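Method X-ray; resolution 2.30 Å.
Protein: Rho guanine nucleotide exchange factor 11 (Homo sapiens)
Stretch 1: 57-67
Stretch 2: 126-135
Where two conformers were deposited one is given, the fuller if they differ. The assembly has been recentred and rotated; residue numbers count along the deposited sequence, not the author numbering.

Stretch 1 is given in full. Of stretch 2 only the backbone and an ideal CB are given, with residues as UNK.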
ATOM      1  N   LEU A  57       5.044 -26.893  14.723  1.00 31.25           N
ATOM      2  CA  LEU A  57       3.704 -26.450  14.407  1.00 30.04           C
ATOM      3  C   LEU A  57       3.361 -26.646  12.950  1.00 26.85           C
ATOM      4  O   LEU A  57       2.164 -26.798  12.572  1.00 26.19           O
ATOM      5  CB  LEU A  57       3.525 -24.986  14.773  1.00 35.26           C
ATOM      6  CG  LEU A  57       3.196 -24.769  16.244  1.00 40.93           C
ATOM      7  CD1 LEU A  57       1.744 -25.118  16.480  1.00 46.07           C
ATOM      8  CD2 LEU A  57       4.104 -25.581  17.167  1.00 45.40           C
ATOM      9  N   MET A  58       4.380 -26.640  12.105  1.00 25.28           N
ATOM     10  CA  MET A  58       4.120 -26.837  10.684  1.00 24.53           C
ATOM     11  C   MET A  58       5.332 -27.447  10.010  1.00 25.82           C
ATOM     12  O   MET A  58       6.420 -27.459  10.580  1.00 28.34           O
ATOM     13  CB  MET A  58       3.707 -25.517  10.041  1.00 25.43           C
ATOM     14  CG  MET A  58       4.840 -24.514   9.737  1.00 26.92           C
ATOM     15  SD  MET A  58       4.218 -22.911   9.129  1.00 27.65           S
ATOM     16  CE  MET A  58       3.312 -22.278  10.519  1.00 28.86           C
ATOM     17  N   PRO A  59       5.141 -28.015   8.816  1.00 26.55           N
ATOM     18  CA  PRO A  59       6.283 -28.567   8.098  1.00 29.04           C
ATOM     19  C   PRO A  59       7.367 -27.512   7.887  1.00 29.87           C
ATOM     20  O   PRO A  59       7.037 -26.348   7.657  1.00 28.46           O
ATOM     21  CB  PRO A  59       5.684 -28.984   6.744  1.00 28.30           C
ATOM     22  CG  PRO A  59       4.215 -29.141   6.997  1.00 29.07           C
ATOM     23  CD  PRO A  59       3.877 -28.171   8.078  1.00 26.85           C
ATOM     24  N   ARG A  60       8.631 -27.912   7.932  0.50 29.68           N
ATOM     25  CA  ARG A  60       9.712 -26.960   7.778  0.50 32.20           C
ATOM     26  C   ARG A  60       9.647 -26.239   6.422  0.50 28.69           C
ATOM     27  O   ARG A  60       9.927 -25.051   6.336  0.50 26.92           O
ATOM     28  CB  ARG A  60      11.057 -27.645   7.982  0.50 37.50           C
ATOM     29  CG  ARG A  60      11.976 -26.875   8.927  0.50 45.36           C
ATOM     30  CD  ARG A  60      11.782 -27.235  10.403  0.50 46.22           C
ATOM     31  NE  ARG A  60      13.063 -27.543  11.042  0.50 45.06           N
ATOM     32  CZ  ARG A  60      13.182 -27.956  12.293  0.50 45.56           C
ATOM     33  NH1 ARG A  60      14.377 -28.232  12.795  0.50 47.17           N
ATOM     34  NH2 ARG A  60      12.097 -28.086  13.045  0.50 45.32           N
ATOM     35  N   GLU A  61       9.207 -26.928   5.382  1.00 25.72           N
ATOM     36  CA  GLU A  61       9.062 -26.310   4.077  1.00 26.78           C
ATOM     37  C   GLU A  61       8.078 -25.147   4.129  1.00 29.22           C
ATOM     38  O   GLU A  61       8.320 -24.119   3.489  1.00 29.22           O
ATOM     39  CB  GLU A  61       8.600 -27.331   3.043  1.00 27.92           C
ATOM     40  CG  GLU A  61       9.636 -28.437   2.777  1.00 30.51           C
ATOM     41  CD  GLU A  61       9.598 -29.612   3.766  1.00 31.62           C
ATOM     42  OE1 GLU A  61       8.787 -29.640   4.740  1.00 32.06           O
ATOM     43  OE2 GLU A  61      10.405 -30.539   3.578  1.00 34.75           O
ATOM     44  N   GLU A  62       6.997 -25.283   4.918  1.00 26.63           N
ATOM     45  CA  GLU A  62       6.052 -24.180   5.057  1.00 28.50           C
ATOM     46  C   GLU A  62       6.617 -23.072   5.900  1.00 24.63           C
ATOM     47  O   GLU A  62       6.447 -21.918   5.579  1.00 24.78           O
ATOM     48  CB  GLU A  62       4.712 -24.616   5.646  1.00 30.19           C
ATOM     49  CG  GLU A  62       3.796 -25.304   4.653  1.00 38.77           C
ATOM     50  CD  GLU A  62       2.575 -25.969   5.318  1.00 44.18           C
ATOM     51  OE1 GLU A  62       2.098 -25.487   6.400  1.00 37.31           O
ATOM     52  OE2 GLU A  62       2.096 -26.984   4.741  1.00 45.19           O
ATOM     53  N   LEU A  63       7.234 -23.417   7.012  1.00 22.00           N
ATOM     54  CA  LEU A  63       7.766 -22.419   7.891  1.00 22.57           C
ATOM     55  C   LEU A  63       8.828 -21.552   7.141  1.00 25.06           C
ATOM     56  O   LEU A  63       8.872 -20.328   7.296  1.00 23.72           O
ATOM     57  CB  LEU A  63       8.366 -23.094   9.108  1.00 22.68           C
ATOM     58  CG  LEU A  63       8.853 -22.182  10.209  1.00 23.08           C
ATOM     59  CD1 LEU A  63       7.716 -21.324  10.749  1.00 23.86           C
ATOM     60  CD2 LEU A  63       9.494 -23.010  11.285  1.00 23.83           C
ATOM     61  N   ALA A  64       9.627 -22.162   6.285  1.00 23.22           N
ATOM     62  CA  ALA A  64      10.657 -21.400   5.589  1.00 27.48           C
ATOM     63  C   ALA A  64      10.015 -20.404   4.654  1.00 30.42           C
ATOM     64  O   ALA A  64      10.579 -19.330   4.426  1.00 29.45           O
ATOM     65  CB  ALA A  64      11.632 -22.294   4.819  1.00 26.34           C
ATOM     66  N   ARG A  65       8.827 -20.713   4.141  1.00 28.57           N
ATOM     67  CA  ARG A  65       8.183 -19.765   3.247  1.00 27.56           C
ATOM     68  C   ARG A  65       7.583 -18.594   4.007  1.00 27.61           C
ATOM     69  O   ARG A  65       7.471 -17.495   3.477  1.00 27.04           O
ATOM     70  CB  ARG A  65       7.182 -20.447   2.288  1.00 29.55           C
ATOM     71  CG  ARG A  65       7.956 -21.153   1.158  1.00 34.82           C
ATOM     72  CD  ARG A  65       7.093 -21.819   0.097  1.00 38.94           C
ATOM     73  NE  ARG A  65       6.264 -22.874   0.672  1.00 43.35           N
ATOM     74  CZ  ARG A  65       6.449 -24.194   0.503  1.00 46.11           C
ATOM     75  NH1 ARG A  65       7.436 -24.659  -0.253  1.00 48.73           N
ATOM     76  NH2 ARG A  65       5.624 -25.065   1.087  1.00 38.24           N
ATOM     77  N   LEU A  66       7.198 -18.826   5.249  1.00 26.59           N
ATOM     78  CA  LEU A  66       6.616 -17.786   6.072  1.00 26.23           C
ATOM     79  C   LEU A  66       7.718 -16.887   6.689  1.00 26.25           C
ATOM     80  O   LEU A  66       7.552 -15.715   6.771  1.00 24.91           O
ATOM     81  CB  LEU A  66       5.787 -18.425   7.161  1.00 25.32           C
ATOM     82  CG  LEU A  66       5.307 -17.477   8.246  1.00 25.09           C
ATOM     83  CD1 LEU A  66       4.332 -16.494   7.672  1.00 25.30           C
ATOM     84  CD2 LEU A  66       4.637 -18.273   9.356  1.00 25.22           C
ATOM     85  N   PHE A  67       8.804 -17.490   7.113  1.00 25.23           N
ATOM     86  CA  PHE A  67       9.949 -16.832   7.708  1.00 26.39           C
ATOM     87  C   PHE A  67      11.225 -17.250   6.961  1.00 26.62           C
ATOM     88  O   PHE A  67      11.981 -18.047   7.418  1.00 27.42           O
ATOM     89  CB  PHE A  67      10.113 -17.188   9.169  1.00 22.66           C
ATOM     90  CG  PHE A  67       9.090 -16.636  10.070  1.00 21.28           C
ATOM     91  CD1 PHE A  67       9.067 -15.327  10.384  1.00 21.30           C
ATOM     92  CD2 PHE A  67       8.167 -17.453  10.641  1.00 20.51           C
ATOM     93  CE1 PHE A  67       8.151 -14.836  11.239  1.00 20.29           C
ATOM     94  CE2 PHE A  67       7.232 -16.970  11.487  1.00 19.04           C
ATOM     95  CZ  PHE A  67       7.221 -15.656  11.789  1.00 21.35           C
ATOM     96  N   UNK A 126       0.763 -14.681   0.470  1.00 23.46           N
ATOM     97  CA  UNK A 126       0.403 -16.060   0.238  1.00 23.40           C
ATOM     98  C   UNK A 126       0.622 -16.907   1.487  1.00 24.72           C
ATOM     99  O   UNK A 126      -0.259 -17.643   1.911  1.00 26.02           O
ATOM    100  CB  UNK A 126       1.207 -16.624  -0.935  1.00 23.40           C
ATOM    101  N   UNK A 127       1.746 -16.728   2.150  1.00 24.51           N
ATOM    102  CA  UNK A 127       1.987 -17.473   3.379  1.00 23.54           C
ATOM    103  C   UNK A 127       0.955 -17.148   4.456  1.00 25.05           C
ATOM    104  O   UNK A 127       0.547 -18.032   5.238  1.00 22.96           O
ATOM    105  CB  UNK A 127       3.395 -17.179   3.902  1.00 23.54           C
ATOM    106  N   UNK A 128       0.551 -15.891   4.525  1.00 22.02           N
ATOM    107  CA  UNK A 128      -0.434 -15.513   5.519  1.00 21.73           C
ATOM    108  C   UNK A 128      -1.816 -16.067   5.240  1.00 20.90           C
ATOM    109  O   UNK A 128      -2.520 -16.331   6.164  1.00 21.26           O
ATOM    110  CB  UNK A 128      -0.508 -13.988   5.615  1.00 21.73           C
ATOM    111  N   UNK A 129      -2.225 -16.147   3.985  1.00 23.49           N
ATOM    112  CA  UNK A 129      -3.442 -16.852   3.615  1.00 26.99           C
ATOM    113  C   UNK A 129      -3.378 -18.342   3.996  1.00 27.36           C
ATOM    114  O   UNK A 129      -4.327 -18.899   4.522  1.00 26.73           O
ATOM    115  CB  UNK A 129      -3.691 -16.703   2.113  1.00 26.99           C
ATOM    116  N   UNK A 130      -2.250 -18.978   3.755  1.00 26.64           N
ATOM    117  CA  UNK A 130      -2.052 -20.338   4.260  1.00 31.04           C
ATOM    118  C   UNK A 130      -2.223 -20.426   5.793  1.00 29.76           C
ATOM    119  O   UNK A 130      -2.877 -21.342   6.285  1.00 27.69           O
ATOM    120  CB  UNK A 130      -0.660 -20.835   3.864  1.00 31.04           C
ATOM    121  N   UNK A 131      -1.595 -19.524   6.540  1.00 27.75           N
ATOM    122  CA  UNK A 131      -1.701 -19.539   7.995  1.00 30.31           C
ATOM    123  C   UNK A 131      -3.170 -19.380   8.391  1.00 28.41           C
ATOM    124  O   UNK A 131      -3.630 -19.987   9.331  1.00 25.23           O
ATOM    125  CB  UNK A 131      -0.845 -18.434   8.618  1.00 30.31           C
ATOM    126  N   UNK A 132      -3.894 -18.533   7.689  1.00 27.26           N
ATOM    127  CA  UNK A 132      -5.263 -18.317   8.026  1.00 32.33           C
ATOM    128  C   UNK A 132      -6.043 -19.610   7.815  1.00 30.92           C
ATOM    129  O   UNK A 132      -6.899 -19.967   8.604  1.00 27.52           O
ATOM    130  CB  UNK A 132      -5.848 -17.170   7.199  1.00 32.33           C
ATOM    131  N   UNK A 133      -5.719 -20.324   6.757  1.00 30.07           N
ATOM    132  CA  UNK A 133      -6.431 -21.556   6.464  1.00 34.06           C
ATOM    133  C   UNK A 133      -6.127 -22.554   7.551  1.00 35.04           C
ATOM    134  O   UNK A 133      -7.026 -23.196   8.124  1.00 33.82           O
ATOM    135  CB  UNK A 133      -6.052 -22.111   5.089  1.00 34.06           C
ATOM    136  N   UNK A 134      -4.842 -22.654   7.854  1.00 31.57           N
ATOM    137  CA  UNK A 134      -4.375 -23.560   8.877  1.00 31.76           C
ATOM    138  C   UNK A 134      -5.087 -23.356  10.211  1.00 31.18           C
ATOM    139  O   UNK A 134      -5.349 -24.299  10.915  1.00 27.73           O
ATOM    140  CB  UNK A 134      -2.865 -23.394   9.061  1.00 31.76           C
ATOM    141  N   UNK A 135      -5.317 -22.112  10.589  1.00 35.23           N
ATOM    142  CA  UNK A 135      -5.965 -21.790  11.855  1.00 37.33           C
ATOM    143  C   UNK A 135      -7.416 -22.242  11.836  1.00 38.06           C
ATOM    144  O   UNK A 135      -7.954 -22.634  12.845  1.00 38.85           O
ATOM    145  CB  UNK A 135      -5.879 -20.289  12.141  1.00 37.33           C
TER

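Stretch 2 is helical throughout, with each amide from 130 to 135 bonded to the carbonyl four residues earlier. Its axis passes 9.7 Å from that of helix 60-66 at closest approach, and the two N-to-C directions differ by 131°. Because the backbones converge at one end and diverge at the other, what each position can hold depends on where it lies along the helix.

Position 126 has nothing of stretch 1 within 5.5 Å of its ideal CB, and this contact places little restriction on it. The residue is Ile126, which makes no contact across.

Position 127 lies where the backbones are closest, its CA 5.4 Å from the CA of Leu66. The CA-to-CB bond points toward stretch 1, and the ideal CB is already 3.9 Å from Leu66 CA and 4.1 Å from Arg65 O. With so little room along this direction, a small residue such as alanine, glycine or serine suits best. The residue is Ala127, whose CB packs 3.9 Å from Leu66 CD1, a small side chain suited to the close approach.

Position 128 points sideways, but a long apolar chain could bend back toward the isobutyl end of Leu66; leucine or methionine would do. Leu128 (chi1 m, chi2 t) reaches it only lightly, with CD2 4.5 Å from Leu66 CD1. Position 129 is out of reach and open to many residues, polar ones included. It is Glu129, which engages position 132.

Position 130 points toward stretch 1 across a gap wide enough for a medium or long side chain. The carboxylate of Glu62 lies ahead, so a basic or polar residue would be plausible, as would an aliphatic one lying against the acid. Leu130 takes the second course: its CD1 is 3.5 Å from Glu62 OE1, a contact without a hydrogen bond.

Position 131 sets off sideways, yet Met58 CE and Leu66 CD2 present an apolar surface within reach of a side chain that turns inward. Isoleucine, leucine or methionine would fit. Ile131 does so through CD1, which lies 3.9 Å from Met58 CE and 3.8 Å from Leu66 CD2, touching both residues with one methyl.

Positions 132 and 133 are out of reach and unconstrained here. Lys132 NZ lies 3.9 Å from Glu129 OE2, a long salt bridge, and Thr133 OG1 donates to Glu129 O at 3.2 Å.

Position 134 points toward stretch 1, but the backbones are far apart here, so only a long side chain can span the gap. The Glu62 carboxylate and Leu57 O favour a donor, preferably cationic: lysine or arginine. Lys134 NZ donates to Glu62 OE1 at 2.6 Å in a salt bridge, and also to a water whose oxygen lies 2.8 Å from Lys134 NZ and 2.9 Å from Leu57 O, linking the two stretches.

Position 135 is out of reach, so many residues, polar ones included, would suit; Gln135 NE2 makes a weak hydrogen bond to Ile131 O at 3.5 Å.

Stretch 2 (126-135) IALELIKTKQ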
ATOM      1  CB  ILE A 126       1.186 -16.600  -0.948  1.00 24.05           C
ATOM      2  CG1 ILE A 126       0.791 -15.815  -2.196  1.00 26.12           C
ATOM      3  CG2 ILE A 126       0.848 -18.055  -1.188  1.00 26.58           C
ATOM      4  CD1 ILE A 126       1.886 -15.679  -3.222  1.00 26.07           C
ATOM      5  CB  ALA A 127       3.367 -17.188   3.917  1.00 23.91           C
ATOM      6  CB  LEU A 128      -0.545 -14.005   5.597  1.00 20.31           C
ATOM      7  CG  LEU A 128       0.630 -13.340   6.271  1.00 23.02           C
ATOM      8  CD1 LEU A 128       0.493 -11.815   6.195  1.00 23.50           C
ATOM      9  CD2 LEU A 128       0.763 -13.800   7.724  1.00 24.47           C
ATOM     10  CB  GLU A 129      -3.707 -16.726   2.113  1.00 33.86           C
ATOM     11  CG  GLU A 129      -4.822 -15.738   1.768  1.00 48.44           C
ATOM     12  CD  GLU A 129      -6.199 -16.138   2.347  1.00 53.56           C
ATOM     13  OE1 GLU A 129      -6.510 -17.353   2.462  1.00 54.63           O
ATOM     14  OE2 GLU A 129      -6.992 -15.228   2.667  1.00 55.18           O
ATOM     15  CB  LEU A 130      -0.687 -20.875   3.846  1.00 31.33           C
ATOM     16  CG  LEU A 130      -0.209 -22.325   4.106  1.00 45.48           C
ATOM     17  CD1 LEU A 130       0.808 -22.473   5.252  1.00 50.79           C
ATOM     18  CD2 LEU A 130      -1.351 -23.348   4.276  1.00 53.20           C
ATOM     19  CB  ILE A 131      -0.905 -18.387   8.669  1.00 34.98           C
ATOM     20  CG1 ILE A 131       0.360 -18.889   9.324  1.00 42.05           C
ATOM     21  CG2 ILE A 131      -1.663 -17.793   9.858  1.00 39.92           C
ATOM     22  CD1 ILE A 131       1.223 -19.734   8.443  1.00 43.67           C
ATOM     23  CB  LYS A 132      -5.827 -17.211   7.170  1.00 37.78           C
ATOM     24  CG  LYS A 132      -7.089 -16.606   7.727  1.00 44.95           C
ATOM     25  CD  LYS A 132      -7.150 -15.112   7.448  1.00 54.42           C
ATOM     26  CE  LYS A 132      -7.526 -14.816   6.011  1.00 59.54           C
ATOM     27  NZ  LYS A 132      -8.223 -13.501   5.932  1.00 69.21           N
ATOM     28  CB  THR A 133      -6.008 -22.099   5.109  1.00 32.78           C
ATOM     29  OG1 THR A 133      -6.461 -21.191   4.119  1.00 32.52           O
ATOM     30  CG2 THR A 133      -6.602 -23.442   4.851  1.00 38.47           C
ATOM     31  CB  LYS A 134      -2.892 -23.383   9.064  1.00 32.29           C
ATOM     32  CG  LYS A 134      -2.228 -24.640   9.483  1.00 39.27           C
ATOM     33  CD  LYS A 134      -0.709 -24.495   9.513  1.00 44.15           C
ATOM     34  CE  LYS A 134      -0.118 -24.756   8.144  1.00 41.92           C
ATOM     35  NZ  LYS A 134       0.139 -26.202   7.901  1.00 39.26           N
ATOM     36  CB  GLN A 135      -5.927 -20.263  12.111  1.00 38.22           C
ATOM     37  CG  GLN A 135      -4.680 -19.756  12.823  1.00 36.44           C
ATOM     38  CD  GLN A 135      -4.607 -18.233  12.895  1.00 38.84           C
ATOM     39  OE1 GLN A 135      -4.871 -17.644  13.924  1.00 38.68           O
ATOM     40  NE2 GLN A 135      -4.229 -17.601  11.802  1.00 42.56           N
TER
HETATM   41  O   HOH W   1       0.289 -27.457  10.398  1.00 32.76           O
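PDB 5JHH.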